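Local coordinates for MetRS related protein (Pyrococcus horikoshii, PDB 2CWP) that probably binds tRNA through an OB-fold domain and is related to methionyl-tRNA synthetase, the ligase that charges tRNA(Met) with methionine, at residues E44-V49 / F68-K73; L86-A89 / K95-L98. One frame throughout, in Å; residues are numbered along the deposited sequence.

Contact 1 (E44-V49 / F68-K73); sequences EERTIV and FVVNLK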
loop_
_atom_site.group_PDB
_atom_site.type_symbol
_atom_site.label_atom_id
_atom_site.label_comp_id
_atom_site.label_asym_id
_atom_site.label_seq_id
_atom_site.Cartn_x
_atom_site.Cartn_y
_atom_site.Cartn_z
ATOM N N GLU A 44 -3.632 7.533 12.625
ATOM C CA GLU A 44 -4.857 7.095 11.988
ATOM C C GLU A 44 -4.713 5.695 11.438
ATOM O O GLU A 44 -3.609 5.161 11.319
ATOM C CB GLU A 44 -5.230 8.040 10.844
ATOM C CG GLU A 44 -4.227 8.026 9.706
ATOM C CD GLU A 44 -4.661 8.872 8.520
ATOM O OE1 GLU A 44 -3.866 8.999 7.556
ATOM O OE2 GLU A 44 -5.792 9.405 8.547
ATOM N N GLU A 45 -5.855 5.121 11.098
ATOM C CA GLU A 45 -5.929 3.795 10.532
ATOM C C GLU A 45 -6.608 3.994 9.188
ATOM O O GLU A 45 -7.440 4.890 9.035
ATOM C CB GLU A 45 -6.783 2.898 11.425
ATOM C CG GLU A 45 -6.345 1.458 11.426
ATOM C CD GLU A 45 -7.288 0.559 12.195
ATOM O OE1 GLU A 45 -8.479 0.466 11.800
ATOM O OE2 GLU A 45 -6.827 -0.054 13.183
ATOM N N ARG A 46 -6.248 3.185 8.203
ATOM C CA ARG A 46 -6.860 3.321 6.889
ATOM C C ARG A 46 -7.089 1.971 6.234
ATOM O O ARG A 46 -6.394 0.995 6.522
ATOM C CB ARG A 46 -5.983 4.188 5.993
ATOM C CG ARG A 46 -5.398 5.361 6.728
ATOM C CD ARG A 46 -4.873 6.411 5.785
ATOM N NE ARG A 46 -5.944 6.978 4.978
ATOM C CZ ARG A 46 -5.804 8.069 4.239
ATOM N NH1 ARG A 46 -4.635 8.697 4.221
ATOM N NH2 ARG A 46 -6.822 8.527 3.522
ATOM N N THR A 47 -8.081 1.922 5.359
ATOM C CA THR A 47 -8.407 0.707 4.641
ATOM C C THR A 47 -7.815 0.863 3.267
ATOM O O THR A 47 -8.121 1.821 2.552
ATOM C CB THR A 47 -9.929 0.512 4.535
ATOM O OG1 THR A 47 -10.467 0.356 5.855
ATOM C CG2 THR A 47 -10.267 -0.726 3.702
ATOM N N ILE A 48 -6.953 -0.077 2.901
ATOM C CA ILE A 48 -6.293 -0.021 1.613
ATOM C C ILE A 48 -6.386 -1.329 0.851
ATOM O O ILE A 48 -6.064 -2.395 1.374
ATOM C CB ILE A 48 -4.804 0.366 1.790
ATOM C CG1 ILE A 48 -4.721 1.823 2.263
ATOM C CG2 ILE A 48 -4.034 0.141 0.483
ATOM C CD1 ILE A 48 -3.327 2.302 2.603
ATOM N N VAL A 49 -6.824 -1.230 -0.399
ATOM C CA VAL A 49 -6.950 -2.390 -1.260
ATOM C C VAL A 49 -5.745 -2.505 -2.208
ATOM O O VAL A 49 -5.276 -1.507 -2.758
ATOM C CB VAL A 49 -8.256 -2.303 -2.091
ATOM C CG1 VAL A 49 -8.383 -3.514 -3.005
ATOM C CG2 VAL A 49 -9.460 -2.204 -1.154
ATOM N N PHE A 68 3.095 3.415 1.715
ATOM C CA PHE A 68 1.752 3.605 1.170
ATOM C C PHE A 68 1.576 5.063 0.745
ATOM O O PHE A 68 2.022 5.971 1.460
ATOM C CB PHE A 68 0.669 3.316 2.230
ATOM C CG PHE A 68 0.617 1.889 2.714
ATOM C CD1 PHE A 68 1.444 1.457 3.746
ATOM C CD2 PHE A 68 -0.312 0.996 2.176
ATOM C CE1 PHE A 68 1.349 0.145 4.255
ATOM C CE2 PHE A 68 -0.421 -0.309 2.665
ATOM C CZ PHE A 68 0.411 -0.736 3.711
ATOM N N VAL A 69 0.950 5.288 -0.412
ATOM C CA VAL A 69 0.646 6.650 -0.863
ATOM C C VAL A 69 -0.701 6.904 -0.179
ATOM O O VAL A 69 -1.651 6.167 -0.441
ATOM C CB VAL A 69 0.393 6.736 -2.374
ATOM C CG1 VAL A 69 0.279 8.190 -2.771
ATOM C CG2 VAL A 69 1.484 6.067 -3.142
ATOM N N VAL A 70 -0.792 7.938 0.660
ATOM C CA VAL A 70 -2.013 8.218 1.419
ATOM C C VAL A 70 -2.859 9.468 1.110
ATOM O O VAL A 70 -3.893 9.685 1.759
ATOM C CB VAL A 70 -1.708 8.256 2.935
ATOM C CG1 VAL A 70 -1.073 6.937 3.374
ATOM C CG2 VAL A 70 -0.786 9.433 3.258
ATOM N N ASN A 71 -2.445 10.291 0.151
ATOM C CA ASN A 71 -3.232 11.481 -0.167
ATOM C C ASN A 71 -3.804 11.410 -1.573
ATOM O O ASN A 71 -3.835 12.407 -2.288
ATOM C CB ASN A 71 -2.399 12.771 0.021
ATOM C CG ASN A 71 -1.301 12.945 -1.030
ATOM O OD1 ASN A 71 -0.745 11.973 -1.547
ATOM N ND2 ASN A 71 -0.971 14.197 -1.327
ATOM N N LEU A 72 -4.259 10.222 -1.958
ATOM C CA LEU A 72 -4.856 10.012 -3.270
ATOM C C LEU A 72 -6.379 10.081 -3.163
ATOM O O LEU A 72 -6.942 10.002 -2.070
ATOM C CB LEU A 72 -4.466 8.645 -3.840
ATOM C CG LEU A 72 -3.000 8.337 -4.159
ATOM C CD1 LEU A 72 -2.931 7.027 -4.924
ATOM C CD2 LEU A 72 -2.387 9.451 -4.969
ATOM N N LYS A 73 -7.035 10.226 -4.312
ATOM C CA LYS A 73 -8.490 10.295 -4.383
ATOM C C LYS A 73 -9.036 8.923 -3.969
ATOM O O LYS A 73 -8.664 7.900 -4.557
ATOM C CB LYS A 73 -8.917 10.613 -5.821
ATOM C CG LYS A 73 -10.332 11.150 -5.961
ATOM C CD LYS A 73 -10.367 12.672 -5.833
ATOM C CE LYS A 73 -10.008 13.360 -7.153
ATOM N NZ LYS A 73 -8.722 12.872 -7.730
#

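Contact 2 (L86-A89 / K95-L98); sequences LILA and KVYL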
loop_
_atom_site.group_PDB
_atom_site.type_symbol
_atom_site.label_atom_id
_atom_site.label_comp_id
_atom_site.label_asym_id
_atom_site.label_seq_id
_atom_site.Cartn_x
_atom_site.Cartn_y
_atom_site.Cartn_z
ATOM N N LEU A 86 -0.743 0.644 -1.635
ATOM C CA LEU A 86 0.489 -0.055 -1.286
ATOM C C LEU A 86 1.535 0.065 -2.398
ATOM O O LEU A 86 1.264 -0.275 -3.546
ATOM C CB LEU A 86 0.194 -1.537 -1.043
ATOM C CG LEU A 86 1.403 -2.461 -0.796
ATOM C CD1 LEU A 86 2.120 -2.037 0.469
ATOM C CD2 LEU A 86 0.948 -3.924 -0.686
ATOM N N ILE A 87 2.720 0.544 -2.051
ATOM C CA ILE A 87 3.815 0.669 -3.019
ATOM C C ILE A 87 4.655 -0.623 -3.043
ATOM O O ILE A 87 5.017 -1.157 -1.995
ATOM C CB ILE A 87 4.761 1.839 -2.659
ATOM C CG1 ILE A 87 3.998 3.167 -2.713
ATOM C CG2 ILE A 87 5.963 1.850 -3.613
ATOM C CD1 ILE A 87 3.314 3.440 -4.051
ATOM N N LEU A 88 4.955 -1.114 -4.239
ATOM C CA LEU A 88 5.762 -2.313 -4.406
ATOM C C LEU A 88 6.609 -2.234 -5.659
ATOM O O LEU A 88 6.497 -1.269 -6.427
ATOM C CB LEU A 88 4.874 -3.551 -4.472
ATOM C CG LEU A 88 3.582 -3.498 -5.281
ATOM C CD1 LEU A 88 3.858 -3.444 -6.772
ATOM C CD2 LEU A 88 2.780 -4.733 -4.924
ATOM N N ALA A 89 7.474 -3.233 -5.850
ATOM C CA ALA A 89 8.328 -3.295 -7.035
ATOM C C ALA A 89 7.662 -4.243 -8.018
ATOM O O ALA A 89 6.986 -5.183 -7.613
ATOM C CB ALA A 89 9.719 -3.819 -6.677
ATOM N N LYS A 95 6.001 -9.592 -12.743
ATOM C CA LYS A 95 6.229 -10.156 -11.419
ATOM C C LYS A 95 6.282 -9.045 -10.362
ATOM O O LYS A 95 7.000 -8.054 -10.511
ATOM C CB LYS A 95 7.525 -10.977 -11.396
ATOM C CG LYS A 95 7.836 -11.586 -10.035
ATOM C CD LYS A 95 8.955 -12.627 -10.112
ATOM C CE LYS A 95 9.213 -13.264 -8.746
ATOM N NZ LYS A 95 8.017 -13.978 -8.198
ATOM N N VAL A 96 5.506 -9.214 -9.300
ATOM C CA VAL A 96 5.446 -8.243 -8.208
ATOM C C VAL A 96 6.275 -8.690 -7.000
ATOM O O VAL A 96 6.338 -9.875 -6.697
ATOM C CB VAL A 96 3.969 -8.030 -7.773
ATOM C CG1 VAL A 96 3.896 -7.605 -6.335
ATOM C CG2 VAL A 96 3.327 -6.968 -8.644
ATOM N N TYR A 97 6.903 -7.734 -6.313
ATOM C CA TYR A 97 7.716 -8.022 -5.123
ATOM C C TYR A 97 7.397 -7.035 -3.990
ATOM O O TYR A 97 7.322 -5.824 -4.212
ATOM C CB TYR A 97 9.213 -7.874 -5.402
ATOM C CG TYR A 97 9.794 -8.717 -6.508
ATOM C CD1 TYR A 97 9.735 -8.299 -7.838
ATOM C CD2 TYR A 97 10.465 -9.903 -6.219
ATOM C CE1 TYR A 97 10.341 -9.036 -8.853
ATOM C CE2 TYR A 97 11.074 -10.656 -7.237
ATOM C CZ TYR A 97 11.006 -10.210 -8.544
ATOM O OH TYR A 97 11.597 -10.946 -9.537
ATOM N N LEU A 98 7.234 -7.533 -2.773
ATOM C CA LEU A 98 6.971 -6.619 -1.670
ATOM C C LEU A 98 8.250 -5.860 -1.343
ATOM O O LEU A 98 9.357 -6.346 -1.583
ATOM C CB LEU A 98 6.526 -7.372 -0.410
ATOM C CG LEU A 98 5.154 -8.038 -0.459
ATOM C CD1 LEU A 98 4.862 -8.669 0.892
ATOM C CD2 LEU A 98 4.090 -7.002 -0.823
#

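Contact 1 (E44-V49 / F68-K73)
Arg46 reaches Val70 by leaving its backbone with CG beside the backbone N (chi1 -40°), running out extended and then bending at chi3 (63°), which carries the guanidinium over to the 68-73 segment. Ile48 meets Phe68 with a simpler chain: CG1 is anti to the carbonyl carbon and chi2 is extended, so that CD1 becomes the forward tip. NH1 of Arg46 lies 2.8 Å from the carbonyl O of Val70, but the N-H points poorly at it (129°), making this a weak hydrogen bond with the acceptor oblique to the guanidinium plane. The same NH1 comes within 3.2 Å of Val70 CB, where the two side chains cross at about a right angle. A salt bridge from NH1 to Glu44 OE1, 3.4 Å long, gives the arginine charge a partner within its own segment. Strands 45-50 and 65-69 belong to the curled antiparallel sheet of the OB-fold, yet they do not pair here: the CA atoms of Ile48 and Phe68 are 8.8 Å apart, so side chains bridge the barrel interior. Deeper in, Ile48 CD1 presses on one ortho carbon of the phenylalanine, CD2, at 3.3 Å, and approaches the ring obliquely; its CG2 branch stays farther off, 4.2 Å from Phe68 CD2. Phe41 packs edge-to-face on the Phe68 ring and also touches Arg46 and Val70, while Leu37 and Val39 of strand 35-40 add further apolar neighbours to Phe68.

Contact 2 (L86-A89 / K95-L98)
Ala89 and Tyr97 form an antiparallel hydrogen-bonded pair: Ala89 N donates to Tyr97 O (3.1 Å, 161°) and Tyr97 N to Ala89 O (2.9 Å). Ala89 O also receives a CA-H...O contact from Val96 CA at 3.5 Å. The CB atoms of Ala89 and Tyr97 lie on one face of this short ribbon, 4.3 Å apart, and Ala89 O sits at the edge of the tyrosine ring. Leu88 and Val96 meet by their methyl branches, crossing at about a right angle: CD2 of the leucine is tight against CG1 of the valine, at 3.4 Å, while CD1 faces CG2 at 4.0 Å. Leu88 reaches there with CG between its backbone N and carbonyl carbon (chi1 42°), and its CB lies 3.4 Å from Tyr97 O. With an alanine at Val96, both methyls that meet Leu88 would be gone, which would probably leave the leucine's branches freer to turn. A looser apolar touch joins the CD2 atoms of Leu86 and Leu98, 4.4 Å apart. Gln55 OE1 accepts a hydrogen bond from Val96 N, and Ile52 packs on Leu88. At the inner end, Leu86 and Leu98 both rest on Phe66 of strand 65-69 and on Leu61, tying the surface pairing of strands 89-90 and 96-97 to the main sheet.

Contact 1 is a buried meeting of side chains across the barrel, whereas contact 2 is a surface pairing of backbones in a separate two-stranded sheet. Their centres lie about 16 Å apart on opposite sides of the chain's centre, and contact 1 closes along the chain before contact 2 opens. Polar bonding in contact 1 comes from a charged side chain at a carbonyl, in contact 2 from peptide groups alone; apolar branches pack in both. Strand 65-69 connects them, pairing with strand 85-86: Val69 CG2 touches Ile87 CD1 at 3.3 Å, and Leu86 packs against Phe68 and Ile48, joining the interior to the outer ribbon.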